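Local structure of DUF5012 domain-containing protein (Bacteroides thetaiotaomicron, 5FQ8) at residues T84-D89 with E120-Q125; I130-D135 with A152-F157. The protein is an uncharacterised Bacteroides lipoprotein of unknown function, built from a bacterial Ig-like domain followed by a C-terminal beta-sheet domain. All coordinates share one frame; numbering follows the deposited sequence.

Overall arrangement
Interactions 1 and 2 lie side by side, their centres about 10 Å apart. Interaction 1 packs the end of strand 78-87, from the Ig-like part, on strand 120-125 of the C-terminal domain. Interaction 2 is a strand pair within that second domain. Strands 120-125 and 130-133 are consecutive in the chain and neighbours in one antiparallel sheet, so they join the two contacts directly. Phe124 O and Tyr132 N, 2.6 Å apart, probably form a hydrogen bond, as do Val122 N and Ser134 OG. Side chains pack across the same join: Ile123 CG1 lies 3.5 Å from Ile133 CD1, and Gln125 meets Phe131.

Interaction 1 of 2, residues T84-D89 with E120-Q125; sequences TVYVAD and EIVIFQ
Strand 84-87 runs over strand 120-125 with their N-to-C directions 35° apart, and the axes come no closer than 7.5 Å. At this spacing Tyr86, Val122 and Phe124 point across the gap, so this is face packing between two beta sheets. No hydrogen bond joins the two segments. Strand 78-87 belongs to the mixed sheet of the Ig-like part, and strand 120-125 to the antiparallel sheet of the C-terminal domain, so the contact probably forms part of the interface between the two domains. The two segments draw together toward their C-terminal ends, where the CA atoms of Ala88 and Gln125 are 5.2 Å apart. Tyr86 points toward strand 120-125, with CG anti to the carbonyl carbon, beside the backbone N. Val122 reaches toward it, tip to tip. Its CG1 sits over the centre of one face of the Tyr86 ring, 3.8 Å from the centroid, in a CH-pi contact. The Phe124 ring lies next to this pair. Phe124 CG takes the crowded position between the backbone N and the carbonyl carbon (chi1 77°), and the ring plane is turned 45° from that of Tyr86. Phe124 CE1 meets Tyr86 CD2, while Tyr86 CB lies off-centre above the Phe124 ring. Val87 O lies beside Phe124 CD2 and CE2. Tyr132 and Ile64 also touch Phe124, so it packs against both domains. An alanine here would probably loosen the domain interface, because the ring's contacts with Tyr86 and the Val87 backbone would be lost. At the end of the contact Gln125 lies beside Asp89. Both polar ends turn to Thr91: Gln125 NE2 bonds to its O and Asp89 OD2 to its OG1. Between Gln125 and Asp89 themselves the side-chain contact is NE2 against CB, at 3.5 Å.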
loop_
_atom_site.group_PDB
_atom_site.type_symbol
_atom_site.label_atom_id
_atom_site.label_comp_id
_atom_site.label_asym_id
_atom_site.label_seq_id
_atom_site.Cartn_x
_atom_site.Cartn_y
_atom_site.Cartn_z
ATOM N N THR G 84 -55.623 -25.770 19.094
ATOM C CA THR G 84 -56.867 -25.405 19.758
ATOM C C THR G 84 -58.059 -25.906 18.957
ATOM O O THR G 84 -58.181 -25.598 17.770
ATOM C CB THR G 84 -56.963 -23.894 19.920
ATOM O OG1 THR G 84 -55.757 -23.400 20.505
ATOM C CG2 THR G 84 -58.128 -23.551 20.808
ATOM N N VAL G 85 -58.945 -26.652 19.608
ATOM C CA VAL G 85 -60.100 -27.249 18.953
ATOM C C VAL G 85 -61.358 -26.648 19.551
ATOM O O VAL G 85 -61.515 -26.635 20.775
ATOM C CB VAL G 85 -60.104 -28.779 19.102
ATOM C CG1 VAL G 85 -61.379 -29.352 18.553
ATOM C CG2 VAL G 85 -58.925 -29.366 18.384
ATOM N N TYR G 86 -62.252 -26.160 18.690
ATOM C CA TYR G 86 -63.498 -25.525 19.092
ATOM C C TYR G 86 -64.694 -26.372 18.673
ATOM O O TYR G 86 -64.690 -27.004 17.615
ATOM C CB TYR G 86 -63.633 -24.133 18.475
ATOM C CG TYR G 86 -62.486 -23.188 18.740
ATOM C CD1 TYR G 86 -61.369 -23.177 17.917
ATOM C CD2 TYR G 86 -62.536 -22.280 19.787
ATOM C CE1 TYR G 86 -60.323 -22.303 18.141
ATOM C CE2 TYR G 86 -61.496 -21.402 20.018
ATOM C CZ TYR G 86 -60.393 -21.420 19.193
ATOM O OH TYR G 86 -59.354 -20.552 19.413
ATOM N N VAL G 87 -65.737 -26.359 19.501
ATOM C CA VAL G 87 -66.911 -27.205 19.309
ATOM C C VAL G 87 -68.156 -26.331 19.212
ATOM O O VAL G 87 -68.369 -25.454 20.055
ATOM C CB VAL G 87 -67.053 -28.227 20.451
ATOM C CG1 VAL G 87 -68.117 -29.238 20.115
ATOM C CG2 VAL G 87 -65.746 -28.917 20.687
ATOM N N ALA G 88 -68.993 -26.596 18.206
ATOM C CA ALA G 88 -70.199 -25.811 17.976
ATOM C C ALA G 88 -71.351 -26.318 18.841
ATOM O O ALA G 88 -71.180 -27.174 19.708
ATOM C CB ALA G 88 -70.560 -25.831 16.498
ATOM N N ASP G 89 -72.548 -25.787 18.610
ATOM C CA ASP G 89 -73.709 -26.096 19.428
ATOM C C ASP G 89 -74.713 -27.012 18.749
ATOM O O ASP G 89 -75.657 -27.456 19.416
ATOM C CB ASP G 89 -74.421 -24.796 19.831
ATOM C CG ASP G 89 -75.536 -25.019 20.838
ATOM O OD1 ASP G 89 -75.241 -25.052 22.046
ATOM O OD2 ASP G 89 -76.701 -25.162 20.416
ATOM N N GLU G 120 -57.127 -14.288 9.761
ATOM C CA GLU G 120 -58.146 -15.264 10.119
ATOM C C GLU G 120 -58.582 -15.070 11.563
ATOM O O GLU G 120 -57.777 -14.700 12.420
ATOM C CB GLU G 120 -57.637 -16.695 9.909
ATOM C CG GLU G 120 -57.574 -17.132 8.443
ATOM C CD GLU G 120 -57.280 -18.612 8.259
ATOM O OE1 GLU G 120 -56.963 -19.296 9.255
ATOM O OE2 GLU G 120 -57.367 -19.090 7.109
ATOM N N ILE G 121 -59.868 -15.296 11.822
ATOM C CA ILE G 121 -60.411 -15.300 13.171
ATOM C C ILE G 121 -61.345 -16.494 13.316
ATOM O O ILE G 121 -61.599 -17.225 12.363
ATOM C CB ILE G 121 -61.147 -13.996 13.520
ATOM C CG1 ILE G 121 -62.331 -13.795 12.582
ATOM C CG2 ILE G 121 -60.204 -12.815 13.472
ATOM C CD1 ILE G 121 -63.260 -12.720 13.036
ATOM N N VAL G 122 -61.866 -16.674 14.526
ATOM C CA VAL G 122 -62.616 -17.870 14.892
ATOM C C VAL G 122 -63.958 -17.464 15.482
ATOM O O VAL G 122 -64.013 -16.612 16.375
ATOM C CB VAL G 122 -61.835 -18.735 15.900
ATOM C CG1 VAL G 122 -62.585 -20.015 16.189
ATOM C CG2 VAL G 122 -60.446 -19.033 15.383
ATOM N N ILE G 123 -65.036 -18.088 15.000
ATOM C CA ILE G 123 -66.398 -17.800 15.449
ATOM C C ILE G 123 -67.179 -19.109 15.523
ATOM O O ILE G 123 -67.384 -19.770 14.500
ATOM C CB ILE G 123 -67.129 -16.809 14.518
ATOM C CG1 ILE G 123 -66.267 -15.584 14.212
ATOM C CG2 ILE G 123 -68.415 -16.351 15.151
ATOM C CD1 ILE G 123 -66.929 -14.584 13.329
ATOM N N PHE G 124 -67.637 -19.475 16.715
ATOM C CA PHE G 124 -68.468 -20.659 16.885
ATOM C C PHE G 124 -69.535 -20.361 17.924
ATOM O O PHE G 124 -69.384 -19.462 18.752
ATOM C CB PHE G 124 -67.644 -21.891 17.308
ATOM C CG PHE G 124 -67.234 -21.888 18.764
ATOM C CD1 PHE G 124 -66.051 -21.291 19.163
ATOM C CD2 PHE G 124 -68.029 -22.493 19.727
ATOM C CE1 PHE G 124 -65.676 -21.285 20.488
ATOM C CE2 PHE G 124 -67.657 -22.490 21.057
ATOM C CZ PHE G 124 -66.478 -21.884 21.438
ATOM N N GLN G 125 -70.614 -21.136 17.893
ATOM C CA GLN G 125 -71.729 -20.918 18.807
ATOM C C GLN G 125 -71.686 -21.922 19.950
ATOM O O GLN G 125 -71.584 -23.129 19.724
ATOM C CB GLN G 125 -73.075 -20.995 18.079
ATOM C CG GLN G 125 -73.321 -22.256 17.280
ATOM C CD GLN G 125 -74.800 -22.577 17.122
ATOM O OE1 GLN G 125 -75.670 -21.781 17.476
ATOM N NE2 GLN G 125 -75.089 -23.761 16.598
#

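Interaction 2 of 2, residues I130-D135 with A152-F157; sequences IFYISD and AMVGKF
Strands 130-133 and 154-157 are neighbours in a beta-meander of the C-terminal domain, in which strands 120-125, 130-133, 154-159 and 165-171 each pair antiparallel with the next. Their axes lie 4.7 Å apart. Phe131 with Phe157 and Ile133 with Gly155 are hydrogen-bonded pairs; Tyr132 with Lys156, between them, is a non-hydrogen-bonded pair. Phe131 N gives a bond of 2.7 Å to Phe157 O, nearly along the C=O axis. Phe157 N returns one to Phe131 O in the carbonyl plane. Ile133 N makes a nearly straight bond to Gly155 O from above the carbonyl plane. The return bond from Gly155 N to Ile133 O is weak. Gly155 has phi 161°, psi -175°, where a CB would press on the carbonyl O of Val154.

Phe131, Ile133 and Phe157 share the buried face of the pair, where Ile123 touches both Ile133 and Phe157. Phe157 CG takes the crowded position between N and carbonyl carbon (chi1 57°), which swings the ring across the opposite strand. Phe131 O lies over the centre of one face of that ring. Ile133 CB meets its edge, 3.5 Å from Phe157 CE2. The rings of Phe131 and Phe157 are nearly parallel but slid apart, so they barely overlap. Tyr132 and Lys156 lie on the other face. Tyr132 and Val154 run side by side, pointing the same way, with Tyr132 OH near Val154 CG1.

Past the strand ends a side chain takes over the link. Asp135 CG, anti to its backbone N, carries the carboxylate to Met153. Besides a bond from Leu137 N, Asp135 OD1 accepts Met153 N at 3.0 Å, from above the carboxylate plane.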
loop_
_atom_site.group_PDB
_atom_site.type_symbol
_atom_site.label_atom_id
_atom_site.label_comp_id
_atom_site.label_asym_id
_atom_site.label_seq_id
_atom_site.Cartn_x
_atom_site.Cartn_y
_atom_site.Cartn_z
ATOM N N ILE G 130 -75.933 -17.586 21.231
ATOM C CA ILE G 130 -74.701 -16.917 21.632
ATOM C C ILE G 130 -73.519 -17.539 20.900
ATOM O O ILE G 130 -73.407 -18.765 20.804
ATOM C CB ILE G 130 -74.513 -16.988 23.161
ATOM C CG1 ILE G 130 -75.676 -16.297 23.876
ATOM C CG2 ILE G 130 -73.201 -16.355 23.567
ATOM C CD1 ILE G 130 -76.823 -17.209 24.243
ATOM N N PHE G 131 -72.635 -16.694 20.381
ATOM C CA PHE G 131 -71.464 -17.133 19.635
ATOM C C PHE G 131 -70.195 -16.610 20.291
ATOM O O PHE G 131 -70.167 -15.489 20.801
ATOM C CB PHE G 131 -71.507 -16.645 18.195
ATOM C CG PHE G 131 -72.595 -17.259 17.370
ATOM C CD1 PHE G 131 -73.925 -16.996 17.631
ATOM C CD2 PHE G 131 -72.277 -18.098 16.318
ATOM C CE1 PHE G 131 -74.920 -17.567 16.866
ATOM C CE2 PHE G 131 -73.265 -18.668 15.547
ATOM C CZ PHE G 131 -74.588 -18.403 15.819
ATOM N N TYR G 132 -69.137 -17.418 20.261
ATOM C CA TYR G 132 -67.835 -17.005 20.767
ATOM C C TYR G 132 -66.989 -16.464 19.627
ATOM O O TYR G 132 -66.913 -17.078 18.560
ATOM C CB TYR G 132 -67.109 -18.170 21.435
ATOM C CG TYR G 132 -65.668 -17.870 21.797
ATOM C CD1 TYR G 132 -65.349 -17.308 23.024
ATOM C CD2 TYR G 132 -64.626 -18.160 20.916
ATOM C CE1 TYR G 132 -64.042 -17.038 23.365
ATOM C CE2 TYR G 132 -63.314 -17.891 21.248
ATOM C CZ TYR G 132 -63.030 -17.332 22.474
ATOM O OH TYR G 132 -61.727 -17.065 22.816
ATOM N N ILE G 133 -66.340 -15.328 19.862
ATOM C CA ILE G 133 -65.524 -14.654 18.859
ATOM C C ILE G 133 -64.129 -14.471 19.431
ATOM O O ILE G 133 -63.973 -13.977 20.553
ATOM C CB ILE G 133 -66.135 -13.302 18.444
ATOM C CG1 ILE G 133 -65.153 -12.497 17.599
ATOM C CG2 ILE G 133 -66.564 -12.508 19.658
ATOM C CD1 ILE G 133 -65.146 -12.877 16.149
ATOM N N SER G 134 -63.121 -14.866 18.663
ATOM C CA SER G 134 -61.759 -14.831 19.169
ATOM C C SER G 134 -61.119 -13.457 19.058
ATOM O O SER G 134 -60.149 -13.190 19.770
ATOM C CB SER G 134 -60.901 -15.841 18.424
ATOM O OG SER G 134 -60.879 -15.529 17.048
ATOM N N ASP G 135 -61.625 -12.588 18.181
ATOM C CA ASP G 135 -61.038 -11.261 18.028
ATOM C C ASP G 135 -62.060 -10.367 17.328
ATOM O O ASP G 135 -62.256 -10.478 16.114
ATOM C CB ASP G 135 -59.728 -11.329 17.249
ATOM C CG ASP G 135 -58.882 -10.088 17.426
ATOM O OD1 ASP G 135 -59.375 -9.110 18.019
ATOM O OD2 ASP G 135 -57.722 -10.095 16.966
ATOM N N ALA G 152 -55.853 -9.713 21.449
ATOM C CA ALA G 152 -57.045 -9.972 20.662
ATOM C C ALA G 152 -58.257 -9.747 21.551
ATOM O O ALA G 152 -58.211 -10.025 22.752
ATOM C CB ALA G 152 -57.051 -11.394 20.114
ATOM N N MET G 153 -59.343 -9.243 20.967
ATOM C CA MET G 153 -60.502 -8.829 21.754
ATOM C C MET G 153 -61.534 -9.946 21.760
ATOM O O MET G 153 -62.415 -10.011 20.908
ATOM C CB MET G 153 -61.084 -7.540 21.204
ATOM C CG MET G 153 -62.193 -6.973 22.057
ATOM S SD MET G 153 -62.711 -5.364 21.478
ATOM C CE MET G 153 -64.457 -5.670 21.337
ATOM N N VAL G 154 -61.441 -10.826 22.752
ATOM C CA VAL G 154 -62.360 -11.951 22.863
ATOM C C VAL G 154 -63.710 -11.445 23.346
ATOM O O VAL G 154 -63.837 -10.282 23.739
ATOM C CB VAL G 154 -61.802 -13.031 23.806
ATOM C CG1 VAL G 154 -60.434 -13.469 23.339
ATOM C CG2 VAL G 154 -61.727 -12.506 25.221
ATOM N N GLY G 155 -64.722 -12.299 23.310
ATOM C CA GLY G 155 -66.025 -11.933 23.823
ATOM C C GLY G 155 -67.099 -12.848 23.274
ATOM O O GLY G 155 -66.815 -13.822 22.583
ATOM N N LYS G 156 -68.345 -12.513 23.609
ATOM C CA LYS G 156 -69.511 -13.246 23.136
ATOM C C LYS G 156 -70.501 -12.282 22.494
ATOM O O LYS G 156 -70.502 -11.081 22.777
ATOM C CB LYS G 156 -70.201 -14.015 24.272
ATOM C CG LYS G 156 -69.247 -14.715 25.222
ATOM C CD LYS G 156 -69.944 -15.783 26.055
ATOM C CE LYS G 156 -69.080 -16.202 27.236
ATOM N NZ LYS G 156 -69.125 -17.665 27.529
ATOM N N PHE G 157 -71.347 -12.820 21.615
ATOM C CA PHE G 157 -72.428 -12.044 21.021
ATOM C C PHE G 157 -73.599 -12.967 20.697
ATOM O O PHE G 157 -73.410 -14.159 20.445
ATOM C CB PHE G 157 -71.957 -11.272 19.779
ATOM C CG PHE G 157 -71.367 -12.127 18.686
ATOM C CD1 PHE G 157 -72.175 -12.879 17.857
ATOM C CD2 PHE G 157 -70.003 -12.147 18.467
ATOM C CE1 PHE G 157 -71.652 -13.632 16.836
ATOM C CE2 PHE G 157 -69.465 -12.913 17.452
ATOM C CZ PHE G 157 -70.292 -13.660 16.637
#